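Local coordinates for pesticidal crystal protein Cry2Aa (Bacillus thuringiensis serovar kurstaki, PDB 1I5P) that lyses midgut epithelial cells of dipteran and lepidopteran larvae by colloid-osmotic swelling after binding to them, as an insecticidal crystal toxin, at residues A[88-93]-A[177-182]; A[172-177]-A[246-251]; A[396-401]-A[421-426]; A[593-598]-A[622-627]. One frame throughout, in Å; residues are numbered along the deposited sequence.

Contact 1 of 4, residues A[88-93]-A[177-182]; sequences NLMQDI and FAQAAN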
loop_
_atom_site.group_PDB
_atom_site.type_symbol
_atom_site.label_atom_id
_atom_site.label_comp_id
_atom_site.label_asym_id
_atom_site.label_seq_id
_atom_site.Cartn_x
_atom_site.Cartn_y
_atom_site.Cartn_z
ATOM N N ASN A 88 15.817 8.073 20.139
ATOM C CA ASN A 88 14.489 8.610 20.435
ATOM C C ASN A 88 13.374 8.243 19.450
ATOM O O ASN A 88 12.239 8.026 19.867
ATOM C CB ASN A 88 14.553 10.137 20.605
ATOM C CG ASN A 88 14.560 10.883 19.282
ATOM O OD1 ASN A 88 15.585 10.958 18.603
ATOM N ND2 ASN A 88 13.410 11.444 18.912
ATOM N N LEU A 89 13.677 8.181 18.156
ATOM C CA LEU A 89 12.638 7.836 17.184
ATOM C C LEU A 89 12.214 6.373 17.320
ATOM O O LEU A 89 11.039 6.035 17.136
ATOM C CB LEU A 89 13.111 8.129 15.751
ATOM C CG LEU A 89 13.386 9.604 15.427
ATOM C CD1 LEU A 89 13.730 9.755 13.954
ATOM C CD2 LEU A 89 12.166 10.456 15.770
ATOM N N MET A 90 13.168 5.504 17.637
ATOM C CA MET A 90 12.849 4.097 17.820
ATOM C C MET A 90 12.078 3.958 19.133
ATOM O O MET A 90 11.117 3.196 19.220
ATOM C CB MET A 90 14.129 3.262 17.869
ATOM C CG MET A 90 14.801 3.089 16.522
ATOM S SD MET A 90 13.759 2.172 15.366
ATOM C CE MET A 90 14.358 0.487 15.631
ATOM N N GLN A 91 12.494 4.705 20.152
ATOM C CA GLN A 91 11.810 4.634 21.434
ATOM C C GLN A 91 10.373 5.107 21.270
ATOM O O GLN A 91 9.464 4.550 21.870
ATOM C CB GLN A 91 12.516 5.492 22.491
ATOM C CG GLN A 91 13.937 5.053 22.814
ATOM C CD GLN A 91 14.570 5.888 23.912
ATOM O OE1 GLN A 91 14.128 7.003 24.194
ATOM N NE2 GLN A 91 15.621 5.358 24.531
ATOM N N ASP A 92 10.169 6.133 20.449
ATOM C CA ASP A 92 8.831 6.666 20.225
ATOM C C ASP A 92 7.949 5.690 19.450
ATOM O O ASP A 92 6.746 5.608 19.682
ATOM C CB ASP A 92 8.911 7.996 19.480
ATOM C CG ASP A 92 7.549 8.506 19.068
ATOM O OD1 ASP A 92 6.807 9.006 19.947
ATOM O OD2 ASP A 92 7.214 8.398 17.866
ATOM N N ILE A 93 8.548 4.962 18.516
ATOM C CA ILE A 93 7.800 3.981 17.738
ATOM C C ILE A 93 7.213 2.959 18.707
ATOM O O ILE A 93 6.035 2.619 18.627
ATOM C CB ILE A 93 8.712 3.258 16.727
ATOM C CG1 ILE A 93 8.966 4.174 15.522
ATOM C CG2 ILE A 93 8.079 1.936 16.293
ATOM C CD1 ILE A 93 9.952 3.608 14.507
ATOM N N PHE A 177 11.044 -4.486 15.259
ATOM C CA PHE A 177 11.729 -5.571 14.572
ATOM C C PHE A 177 11.839 -5.267 13.081
ATOM O O PHE A 177 12.863 -5.536 12.455
ATOM C CB PHE A 177 11.002 -6.905 14.772
ATOM C CG PHE A 177 11.568 -8.019 13.933
ATOM C CD1 PHE A 177 12.756 -8.647 14.297
ATOM C CD2 PHE A 177 10.967 -8.369 12.727
ATOM C CE1 PHE A 177 13.341 -9.601 13.471
ATOM C CE2 PHE A 177 11.543 -9.322 11.892
ATOM C CZ PHE A 177 12.735 -9.939 12.265
ATOM N N ALA A 178 10.780 -4.701 12.513
ATOM C CA ALA A 178 10.782 -4.359 11.094
ATOM C C ALA A 178 11.895 -3.363 10.804
ATOM O O ALA A 178 12.620 -3.506 9.822
ATOM C CB ALA A 178 9.441 -3.771 10.695
ATOM N N GLN A 179 12.028 -2.351 11.657
ATOM C CA GLN A 179 13.082 -1.360 11.469
ATOM C C GLN A 179 14.453 -2.037 11.555
ATOM O O GLN A 179 15.344 -1.741 10.763
ATOM C CB GLN A 179 12.988 -0.254 12.525
ATOM C CG GLN A 179 11.822 0.721 12.350
ATOM C CD GLN A 179 11.835 1.427 11.004
ATOM O OE1 GLN A 179 12.886 1.592 10.384
ATOM N NE2 GLN A 179 10.659 1.860 10.548
ATOM N N ALA A 180 14.614 -2.949 12.513
ATOM C CA ALA A 180 15.884 -3.654 12.683
ATOM C C ALA A 180 16.145 -4.582 11.497
ATOM O O ALA A 180 17.283 -4.736 11.053
ATOM C CB ALA A 180 15.877 -4.451 13.985
ATOM N N ALA A 181 15.089 -5.214 10.997
ATOM C CA ALA A 181 15.222 -6.098 9.850
ATOM C C ALA A 181 15.654 -5.239 8.666
ATOM O O ALA A 181 16.443 -5.677 7.829
ATOM C CB ALA A 181 13.892 -6.796 9.553
ATOM N N ASN A 182 15.146 -4.008 8.604
ATOM C CA ASN A 182 15.513 -3.085 7.532
ATOM C C ASN A 182 17.020 -2.875 7.545
ATOM O O ASN A 182 17.675 -2.892 6.506
ATOM C CB ASN A 182 14.848 -1.716 7.723
ATOM C CG ASN A 182 13.449 -1.653 7.153
ATOM O OD1 ASN A 182 13.055 -2.494 6.352
ATOM N ND2 ASN A 182 12.698 -0.627 7.544
#

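Contact 2 of 4, residues A[172-177]-A[246-251]; sequences LLLPLF and TYMFLN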
loop_
_atom_site.group_PDB
_atom_site.type_symbol
_atom_site.label_atom_id
_atom_site.label_comp_id
_atom_site.label_asym_id
_atom_site.label_seq_id
_atom_site.Cartn_x
_atom_site.Cartn_y
_atom_site.Cartn_z
ATOM N N LEU A 172 3.603 -6.260 19.536
ATOM C CA LEU A 172 3.960 -4.952 20.062
ATOM C C LEU A 172 5.339 -4.497 19.595
ATOM O O LEU A 172 5.565 -3.308 19.369
ATOM C CB LEU A 172 3.912 -4.981 21.593
ATOM C CG LEU A 172 4.253 -3.674 22.311
ATOM C CD1 LEU A 172 3.541 -2.513 21.629
ATOM C CD2 LEU A 172 3.842 -3.776 23.778
ATOM N N LEU A 173 6.249 -5.451 19.446
ATOM C CA LEU A 173 7.609 -5.165 19.021
ATOM C C LEU A 173 7.797 -5.258 17.509
ATOM O O LEU A 173 8.855 -4.909 16.988
ATOM C CB LEU A 173 8.571 -6.139 19.704
ATOM C CG LEU A 173 8.664 -6.051 21.230
ATOM C CD1 LEU A 173 9.422 -7.251 21.779
ATOM C CD2 LEU A 173 9.367 -4.755 21.615
ATOM N N LEU A 174 6.772 -5.721 16.800
ATOM C CA LEU A 174 6.877 -5.886 15.350
ATOM C C LEU A 174 7.400 -4.640 14.607
ATOM O O LEU A 174 8.260 -4.763 13.733
ATOM C CB LEU A 174 5.540 -6.345 14.766
ATOM C CG LEU A 174 5.617 -7.040 13.397
ATOM C CD1 LEU A 174 6.579 -8.235 13.458
ATOM C CD2 LEU A 174 4.227 -7.496 12.968
ATOM N N PRO A 175 6.899 -3.437 14.941
ATOM C CA PRO A 175 7.389 -2.240 14.250
ATOM C C PRO A 175 8.893 -2.095 14.455
ATOM O O PRO A 175 9.631 -1.837 13.515
ATOM C CB PRO A 175 6.586 -1.114 14.901
ATOM C CG PRO A 175 5.286 -1.785 15.192
ATOM C CD PRO A 175 5.752 -3.098 15.801
ATOM N N LEU A 176 9.349 -2.286 15.685
ATOM C CA LEU A 176 10.778 -2.180 15.979
ATOM C C LEU A 176 11.556 -3.261 15.240
ATOM O O LEU A 176 12.606 -2.992 14.660
ATOM C CB LEU A 176 11.032 -2.302 17.485
ATOM C CG LEU A 176 10.581 -1.162 18.406
ATOM C CD1 LEU A 176 11.179 -1.379 19.795
ATOM C CD2 LEU A 176 11.043 0.185 17.853
ATOM N N PHE A 177 11.044 -4.486 15.259
ATOM C CA PHE A 177 11.729 -5.571 14.572
ATOM C C PHE A 177 11.839 -5.267 13.081
ATOM O O PHE A 177 12.863 -5.536 12.455
ATOM C CB PHE A 177 11.002 -6.905 14.772
ATOM C CG PHE A 177 11.568 -8.019 13.933
ATOM C CD1 PHE A 177 12.756 -8.647 14.297
ATOM C CD2 PHE A 177 10.967 -8.369 12.727
ATOM C CE1 PHE A 177 13.341 -9.601 13.471
ATOM C CE2 PHE A 177 11.543 -9.322 11.892
ATOM C CZ PHE A 177 12.735 -9.939 12.265
ATOM N N THR A 246 -3.747 -0.413 8.798
ATOM C CA THR A 246 -2.973 0.737 8.363
ATOM C C THR A 246 -1.731 0.903 9.217
ATOM O O THR A 246 -0.625 1.068 8.693
ATOM C CB THR A 246 -3.808 2.024 8.438
ATOM O OG1 THR A 246 -4.803 1.995 7.407
ATOM C CG2 THR A 246 -2.930 3.253 8.268
ATOM N N TYR A 247 -1.917 0.849 10.532
ATOM C CA TYR A 247 -0.809 1.000 11.457
ATOM C C TYR A 247 0.298 -0.008 11.145
ATOM O O TYR A 247 1.467 0.360 11.024
ATOM C CB TYR A 247 -1.283 0.815 12.904
ATOM C CG TYR A 247 -0.250 1.263 13.911
ATOM C CD1 TYR A 247 -0.300 2.542 14.477
ATOM C CD2 TYR A 247 0.822 0.436 14.245
ATOM C CE1 TYR A 247 0.701 2.984 15.347
ATOM C CE2 TYR A 247 1.826 0.870 15.107
ATOM C CZ TYR A 247 1.760 2.142 15.651
ATOM O OH TYR A 247 2.778 2.577 16.475
ATOM N N MET A 248 -0.068 -1.280 11.008
ATOM C CA MET A 248 0.910 -2.329 10.712
ATOM C C MET A 248 1.472 -2.263 9.291
ATOM O O MET A 248 2.632 -2.605 9.057
ATOM C CB MET A 248 0.296 -3.708 10.967
ATOM C CG MET A 248 0.040 -4.010 12.448
ATOM S SD MET A 248 1.559 -3.959 13.443
ATOM C CE MET A 248 0.911 -3.509 15.079
ATOM N N PHE A 249 0.666 -1.820 8.335
ATOM C CA PHE A 249 1.165 -1.730 6.970
ATOM C C PHE A 249 2.198 -0.607 6.843
ATOM O O PHE A 249 3.177 -0.736 6.113
ATOM C CB PHE A 249 0.009 -1.532 5.990
ATOM C CG PHE A 249 -0.451 -2.814 5.350
ATOM C CD1 PHE A 249 -1.096 -3.792 6.102
ATOM C CD2 PHE A 249 -0.182 -3.071 4.007
ATOM C CE1 PHE A 249 -1.469 -5.004 5.533
ATOM C CE2 PHE A 249 -0.551 -4.284 3.421
ATOM C CZ PHE A 249 -1.196 -5.255 4.187
ATOM N N LEU A 250 1.994 0.486 7.570
ATOM C CA LEU A 250 2.932 1.603 7.520
ATOM C C LEU A 250 4.189 1.339 8.345
ATOM O O LEU A 250 5.287 1.749 7.964
ATOM C CB LEU A 250 2.260 2.881 8.023
ATOM C CG LEU A 250 1.284 3.558 7.055
ATOM C CD1 LEU A 250 0.595 4.721 7.751
ATOM C CD2 LEU A 250 2.042 4.040 5.827
ATOM N N ASN A 251 4.015 0.644 9.467
ATOM C CA ASN A 251 5.107 0.323 10.380
ATOM C C ASN A 251 5.847 -0.959 10.050
ATOM O O ASN A 251 6.998 -1.137 10.454
ATOM C CB ASN A 251 4.573 0.185 11.810
ATOM C CG ASN A 251 4.541 1.492 12.549
ATOM O OD1 ASN A 251 5.562 1.949 13.063
ATOM N ND2 ASN A 251 3.367 2.113 12.604
HETATM O O HOH W 1 8.356 0.585 12.080
#

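Contact 3 of 4, residues A[396-401]-A[421-426]; sequences ESFQTT and YFIRNI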
loop_
_atom_site.group_PDB
_atom_site.type_symbol
_atom_site.label_atom_id
_atom_site.label_comp_id
_atom_site.label_asym_id
_atom_site.label_seq_id
_atom_site.Cartn_x
_atom_site.Cartn_y
_atom_site.Cartn_z
ATOM N N GLU A 396 -18.882 12.390 5.013
ATOM C CA GLU A 396 -18.768 11.800 3.690
ATOM C C GLU A 396 -18.344 12.877 2.698
ATOM O O GLU A 396 -19.022 13.106 1.694
ATOM C CB GLU A 396 -20.115 11.205 3.260
ATOM C CG GLU A 396 -20.881 10.455 4.354
ATOM C CD GLU A 396 -20.154 9.224 4.884
ATOM O OE1 GLU A 396 -19.205 8.750 4.228
ATOM O OE2 GLU A 396 -20.546 8.718 5.955
ATOM N N SER A 397 -17.223 13.533 2.988
ATOM C CA SER A 397 -16.713 14.607 2.142
ATOM C C SER A 397 -15.320 14.294 1.614
ATOM O O SER A 397 -14.583 13.502 2.204
ATOM C CB SER A 397 -16.691 15.918 2.936
ATOM O OG SER A 397 -16.076 16.955 2.200
ATOM N N PHE A 398 -14.959 14.919 0.500
ATOM C CA PHE A 398 -13.658 14.683 -0.103
ATOM C C PHE A 398 -13.068 15.969 -0.659
ATOM O O PHE A 398 -13.793 16.877 -1.069
ATOM C CB PHE A 398 -13.773 13.629 -1.212
ATOM C CG PHE A 398 -14.392 12.332 -0.761
ATOM C CD1 PHE A 398 -15.774 12.206 -0.653
ATOM C CD2 PHE A 398 -13.591 11.245 -0.407
ATOM C CE1 PHE A 398 -16.353 11.016 -0.200
ATOM C CE2 PHE A 398 -14.163 10.054 0.047
ATOM C CZ PHE A 398 -15.545 9.942 0.152
ATOM N N GLN A 399 -11.743 16.038 -0.666
ATOM C CA GLN A 399 -11.050 17.217 -1.156
ATOM C C GLN A 399 -9.929 16.790 -2.097
ATOM O O GLN A 399 -9.258 15.782 -1.867
ATOM C CB GLN A 399 -10.500 18.003 0.034
ATOM C CG GLN A 399 -9.789 19.289 -0.298
ATOM C CD GLN A 399 -9.504 20.094 0.953
ATOM O OE1 GLN A 399 -10.425 20.571 1.618
ATOM N NE2 GLN A 399 -8.229 20.237 1.288
ATOM N N THR A 400 -9.736 17.572 -3.154
ATOM C CA THR A 400 -8.728 17.295 -4.173
ATOM C C THR A 400 -7.405 18.006 -3.917
ATOM O O THR A 400 -7.300 18.824 -3.008
ATOM C CB THR A 400 -9.238 17.731 -5.554
ATOM O OG1 THR A 400 -9.303 19.162 -5.609
ATOM C CG2 THR A 400 -10.630 17.162 -5.811
ATOM N N THR A 401 -6.399 17.681 -4.727
ATOM C CA THR A 401 -5.080 18.300 -4.621
ATOM C C THR A 401 -5.307 19.802 -4.640
ATOM O O THR A 401 -4.512 20.580 -4.118
ATOM C CB THR A 401 -4.188 17.918 -5.812
ATOM O OG1 THR A 401 -4.902 18.138 -7.035
ATOM C CG2 THR A 401 -3.782 16.456 -5.720
ATOM N N TYR A 421 0.129 9.875 -0.804
ATOM C CA TYR A 421 -0.939 8.917 -1.064
ATOM C C TYR A 421 -2.112 9.665 -1.654
ATOM O O TYR A 421 -2.451 10.763 -1.207
ATOM C CB TYR A 421 -1.407 8.219 0.219
ATOM C CG TYR A 421 -0.540 7.064 0.670
ATOM C CD1 TYR A 421 0.698 7.291 1.269
ATOM C CD2 TYR A 421 -0.977 5.744 0.538
ATOM C CE1 TYR A 421 1.478 6.245 1.729
ATOM C CE2 TYR A 421 -0.201 4.682 0.999
ATOM C CZ TYR A 421 1.023 4.940 1.595
ATOM O OH TYR A 421 1.797 3.898 2.055
ATOM N N PHE A 422 -2.723 9.075 -2.672
ATOM C CA PHE A 422 -3.887 9.678 -3.301
ATOM C C PHE A 422 -5.075 8.771 -3.052
ATOM O O PHE A 422 -4.919 7.558 -2.877
ATOM C CB PHE A 422 -3.693 9.819 -4.818
ATOM C CG PHE A 422 -2.528 10.682 -5.212
ATOM C CD1 PHE A 422 -1.255 10.139 -5.342
ATOM C CD2 PHE A 422 -2.703 12.039 -5.445
ATOM C CE1 PHE A 422 -0.172 10.934 -5.709
ATOM C CE2 PHE A 422 -1.620 12.849 -5.811
ATOM C CZ PHE A 422 -0.353 12.289 -5.940
ATOM N N ILE A 423 -6.266 9.355 -3.017
ATOM C CA ILE A 423 -7.452 8.544 -2.849
ATOM C C ILE A 423 -7.752 8.059 -4.264
ATOM O O ILE A 423 -8.358 8.777 -5.056
ATOM C CB ILE A 423 -8.633 9.369 -2.306
ATOM C CG1 ILE A 423 -8.349 9.782 -0.856
ATOM C CG2 ILE A 423 -9.919 8.552 -2.381
ATOM C CD1 ILE A 423 -9.395 10.704 -0.264
ATOM N N ARG A 424 -7.287 6.856 -4.586
ATOM C CA ARG A 424 -7.494 6.288 -5.911
ATOM C C ARG A 424 -8.806 5.529 -6.057
ATOM O O ARG A 424 -9.157 5.093 -7.150
ATOM C CB ARG A 424 -6.323 5.382 -6.285
ATOM C CG ARG A 424 -5.016 6.142 -6.503
ATOM C CD ARG A 424 -5.153 7.193 -7.598
ATOM N NE ARG A 424 -3.915 7.946 -7.770
ATOM C CZ ARG A 424 -3.793 9.033 -8.524
ATOM N NH1 ARG A 424 -4.838 9.506 -9.192
ATOM N NH2 ARG A 424 -2.624 9.655 -8.596
ATOM N N ASN A 425 -9.524 5.357 -4.958
ATOM C CA ASN A 425 -10.814 4.687 -5.022
ATOM C C ASN A 425 -11.649 5.026 -3.803
ATOM O O ASN A 425 -11.122 5.410 -2.758
ATOM C CB ASN A 425 -10.655 3.164 -5.135
ATOM C CG ASN A 425 -11.921 2.483 -5.656
ATOM O OD1 ASN A 425 -12.808 3.135 -6.198
ATOM N ND2 ASN A 425 -11.998 1.167 -5.503
ATOM N N ILE A 426 -12.962 4.908 -3.954
ATOM C CA ILE A 426 -13.888 5.169 -2.865
ATOM C C ILE A 426 -14.866 4.006 -2.821
ATOM O O ILE A 426 -15.235 3.447 -3.855
ATOM C CB ILE A 426 -14.674 6.481 -3.077
ATOM C CG1 ILE A 426 -13.717 7.677 -2.988
ATOM C CG2 ILE A 426 -15.772 6.611 -2.029
ATOM C CD1 ILE A 426 -14.351 9.006 -3.353
#

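Contact 4 of 4, residues A[593-598]-A[622-627]; sequences GNIVAS and IMFVPT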
loop_
_atom_site.group_PDB
_atom_site.type_symbol
_atom_site.label_atom_id
_atom_site.label_comp_id
_atom_site.label_asym_id
_atom_site.label_seq_id
_atom_site.Cartn_x
_atom_site.Cartn_y
_atom_site.Cartn_z
ATOM N N GLY A 593 11.285 -12.429 -20.616
ATOM C CA GLY A 593 12.133 -12.098 -21.743
ATOM C C GLY A 593 12.271 -10.605 -21.959
ATOM O O GLY A 593 11.695 -9.794 -21.227
ATOM N N ASN A 594 13.043 -10.246 -22.978
ATOM C CA ASN A 594 13.284 -8.859 -23.316
ATOM C C ASN A 594 12.118 -8.248 -24.087
ATOM O O ASN A 594 11.590 -8.854 -25.017
ATOM C CB ASN A 594 14.570 -8.752 -24.133
ATOM C CG ASN A 594 14.842 -7.342 -24.605
ATOM O OD1 ASN A 594 14.342 -6.916 -25.648
ATOM N ND2 ASN A 594 15.628 -6.602 -23.832
ATOM N N ILE A 595 11.713 -7.048 -23.687
ATOM C CA ILE A 595 10.620 -6.364 -24.346
ATOM C C ILE A 595 10.984 -4.906 -24.581
ATOM O O ILE A 595 11.874 -4.365 -23.923
ATOM C CB ILE A 595 9.305 -6.450 -23.513
ATOM C CG1 ILE A 595 9.398 -5.585 -22.254
ATOM C CG2 ILE A 595 9.021 -7.895 -23.147
ATOM C CD1 ILE A 595 8.922 -4.153 -22.455
ATOM N N VAL A 596 10.292 -4.274 -25.525
ATOM C CA VAL A 596 10.544 -2.878 -25.847
ATOM C C VAL A 596 9.352 -2.008 -25.475
ATOM O O VAL A 596 8.246 -2.223 -25.964
ATOM C CB VAL A 596 10.809 -2.679 -27.352
ATOM C CG1 VAL A 596 11.379 -1.278 -27.592
ATOM C CG2 VAL A 596 11.765 -3.747 -27.867
ATOM N N ALA A 597 9.580 -1.031 -24.601
ATOM C CA ALA A 597 8.523 -0.109 -24.192
ATOM C C ALA A 597 8.501 1.029 -25.212
ATOM O O ALA A 597 8.920 2.150 -24.916
ATOM C CB ALA A 597 8.805 0.437 -22.794
ATOM N N SER A 598 8.021 0.716 -26.416
ATOM C CA SER A 598 7.932 1.669 -27.522
ATOM C C SER A 598 7.679 3.102 -27.054
ATOM O O SER A 598 6.737 3.360 -26.306
ATOM C CB SER A 598 6.823 1.233 -28.481
ATOM O OG SER A 598 6.984 -0.130 -28.839
ATOM N N ILE A 622 4.168 -7.193 -11.806
ATOM C CA ILE A 622 4.661 -7.082 -13.166
ATOM C C ILE A 622 5.810 -6.097 -13.068
ATOM O O ILE A 622 5.609 -4.932 -12.720
ATOM C CB ILE A 622 3.562 -6.518 -14.106
ATOM C CG1 ILE A 622 2.348 -7.451 -14.098
ATOM C CG2 ILE A 622 4.104 -6.363 -15.525
ATOM C CD1 ILE A 622 1.085 -6.825 -14.696
ATOM N N MET A 623 7.019 -6.551 -13.360
ATOM C CA MET A 623 8.154 -5.650 -13.265
ATOM C C MET A 623 9.078 -5.644 -14.463
ATOM O O MET A 623 9.510 -6.694 -14.942
ATOM C CB MET A 623 8.962 -5.940 -12.001
ATOM C CG MET A 623 9.216 -7.396 -11.767
ATOM S SD MET A 623 8.149 -8.041 -10.482
ATOM C CE MET A 623 9.176 -9.391 -9.912
ATOM N N PHE A 624 9.358 -4.436 -14.945
ATOM C CA PHE A 624 10.252 -4.230 -16.075
ATOM C C PHE A 624 11.582 -3.789 -15.480
ATOM O O PHE A 624 11.658 -2.781 -14.772
ATOM C CB PHE A 624 9.704 -3.155 -17.013
ATOM C CG PHE A 624 8.374 -3.503 -17.614
ATOM C CD1 PHE A 624 7.210 -3.363 -16.878
ATOM C CD2 PHE A 624 8.292 -4.005 -18.910
ATOM C CE1 PHE A 624 5.975 -3.714 -17.417
ATOM C CE2 PHE A 624 7.054 -4.363 -19.461
ATOM C CZ PHE A 624 5.899 -4.215 -18.708
ATOM N N VAL A 625 12.621 -4.559 -15.767
ATOM C CA VAL A 625 13.942 -4.280 -15.238
ATOM C C VAL A 625 14.940 -4.046 -16.370
ATOM O O VAL A 625 14.896 -4.730 -17.393
ATOM C CB VAL A 625 14.407 -5.471 -14.364
ATOM C CG1 VAL A 625 15.747 -5.170 -13.721
ATOM C CG2 VAL A 625 13.342 -5.765 -13.303
ATOM N N PRO A 626 15.842 -3.064 -16.208
ATOM C CA PRO A 626 16.826 -2.801 -17.255
ATOM C C PRO A 626 17.527 -4.107 -17.585
ATOM O O PRO A 626 17.943 -4.848 -16.687
ATOM C CB PRO A 626 17.730 -1.767 -16.604
ATOM C CG PRO A 626 16.730 -0.953 -15.825
ATOM C CD PRO A 626 15.947 -2.057 -15.139
ATOM N N THR A 627 17.638 -4.388 -18.877
ATOM C CA THR A 627 18.241 -5.627 -19.360
ATOM C C THR A 627 19.636 -5.962 -18.836
ATOM O O THR A 627 20.000 -7.131 -18.747
ATOM C CB THR A 627 18.288 -5.636 -20.904
ATOM O OG1 THR A 627 19.242 -4.669 -21.361
ATOM C CG2 THR A 627 16.920 -5.276 -21.470
#

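Contact 1 of 4, residues A[88-93]-A[177-182]
Between residues 88-93 and 177-182 the nearest CA atoms are those of Met90 and Gln179, 8.4 Å apart; the first segment opens helix 88-101, and the second lies within helix 170-193. At that separation no backbone atoms meet, and the space between is filled by three buried side chains. The methionine does most of the work. Its CG is anti to the carbonyl carbon (chi1 -74°), and further bends at chi2 and chi3 swing the thioether across to the other helix, although the bond from CA to CB does not aim there. Met90 CE comes to 3.5 Å from Gln179 CB, while Met90 SD rests against both methylenes, 3.8 Å from Gln179 CB and 3.9 Å from Gln179 CG. Only the aliphatic part of the glutamine is used. Its chain bends at chi2 (-58°), and the amide makes a weak hydrogen bond through NE2 to Tyr255 OH on helix 238-259. Ile93, whose CB is directed toward the partner helix, crosses the glutamine at about a right angle, with Ile93 CD1 4.1 Å from Gln179 CG. Leu117 of helix 107-135 also packs on Met90, and Asn251 of helix 238-259 on Ile93. No hydrogen bond links the two segments, so this is apolar helix-to-helix packing inside the helical bundle that forms the N-terminal domain of the three-domain Cry toxins.

Contact 2 of 4, residues A[172-177]-A[246-251]
The carbonyl oxygen of Tyr247 takes two N-H groups from Asn251, the residue that meets Pro175 across the contact: Asn251 ND2 and Asn251 N each lie 3.0 Å from Tyr247 O. They arrive from opposite faces of the carbonyl plane. The side-chain bond is fairly straight, 158° at the hydrogen, and the acceptor lies almost within the amide plane, a grip that limits rotation of the asparagine side chain. The same ND2 sits over the rim of one face of the Tyr247 ring. Held this way, Asn251 turns CB and OD1 toward the proline: Pro175 CB is 3.7 Å from Asn251 OD1 and 3.9 Å from Asn251 CB. Helices 170-193 and 238-259 both belong to the helical bundle of the N-terminal domain, and here their short segments run nearly parallel, 24° apart and 9.8 Å between axes. The first is kinked at Pro175: the proline has no N-H to donate, and the N of Leu176 also makes no bond to the turn before. The second widens into a pi-type turn at 249-251. A water lies near the carbonyl oxygens of Pro175 and Asn251. Pro175 CG also reaches the edge of the Tyr247 ring, whose hydroxyl is hydrogen-bonded to Thr97 OG1 and whose ring stacks with Phe100. Beside the proline, Leu174 CD2 lies 4.5 Å from Met248 SD.

Contact 3 of 4, residues A[396-401]-A[421-426]
Phe398 and Ile426 reach for each other from opposite directions, and the isoleucine ends up over the face of the ring. Ile426 CD1 lies 3.8 Å from the centroid of the Phe398 ring and 19° off its normal, a CH-pi contact displaced a little toward the rim; the nearest ring atom is Phe398 CE2, 3.6 Å from Ile426 CD1. With CG1 anti to the carbonyl carbon (chi1 -67°), the long branch of Ile426 extends to the ring. Ile423 takes the edge instead, its CD1 near the ring plane and 4.2 Å from Phe398 CD2. Residues 398-401 and 422-426 run roughly antiparallel, 156° apart, but their strands belong to different sheets of the middle domain, a beta prism, and no backbone bond joins them. Both isoleucines face Phe398 because of a classic beta bulge, in which Arg424 and Asn425 both face Val467; residues three apart on a regular strand would face opposite ways. Leu308 and Ile311 of strand 308-321 pack on Ile426 as well. At the more exposed end, Thr401 CG2 touches the edge of the Phe422 ring, 4.2 Å from Phe422 CE2, and Arg424 NH2 lies over the rim of one face of that ring.

Contact 4 of 4, residues A[593-598]-A[622-627]
The ring of Phe624 meets Ile595 at its edge, not over a face. Ile595 CG1 lies in the plane of the ring and CD1 close to it, and both bear on the same side of the hexagon: Ile595 CD1 is 3.5 Å from Phe624 CE2 and 3.6 Å from Phe624 CD2, with Ile595 CG1 at 3.8 Å from Phe624 CE2. The two side chains cross at about a right angle. The ring itself stacks with Phe494 of strand 493-496, and Leu605 of strand 602-610 also packs against it. Ile595 reaches the edge through an unusual pair of torsions: CG1 sits between the backbone N and the carbonyl carbon (chi1 71°), and chi2 of 90° then turns CD1 to the phenylalanine. The second flat group is the amide of Asn594, toward the solvent-facing end of the contact. With CG trans to the backbone N (chi1 176°), it swings toward Thr627; the approach of ND2 to the threonine methyl is too short for a comfortable contact and is doubtful in detail, and no hydrogen bond links the pair. Thr627 has a partner for its backbone N in Tyr491 OH, and Asn594 also packs on Ser542 of the adjoining strand. Strands 585-597 and 617-626 do not pair with each other, although both pair with strand 541-550; here the two segments cross at a steep angle and meet directly through side chains. This is packing between steeply crossing strands of a branched, curled sheet in the C-terminal domain, a lectin-like beta sandwich of jelly-roll topology.

The four contacts follow the chain from domain to domain. Contacts 1 and 2 lie in the N-terminal helical bundle, share helix 170-193 and Phe177, and have centres about 9 Å apart; their segments alternate along the sequence, and Ile93 packs on Pro175, so helices 88-101, 170-193 and 238-259 pack together around Pro175. Contact 3, in the middle domain, has its centre about 25 Å from that of contact 2, yet the two touch where Leu250 packs on Tyr421, one point where the bundle meets the prism. Contact 4, in the C-terminal sandwich, stands apart, its centre 32 to 36 Å from the others. Each domain thus has its own internal packing within a single toxin chain.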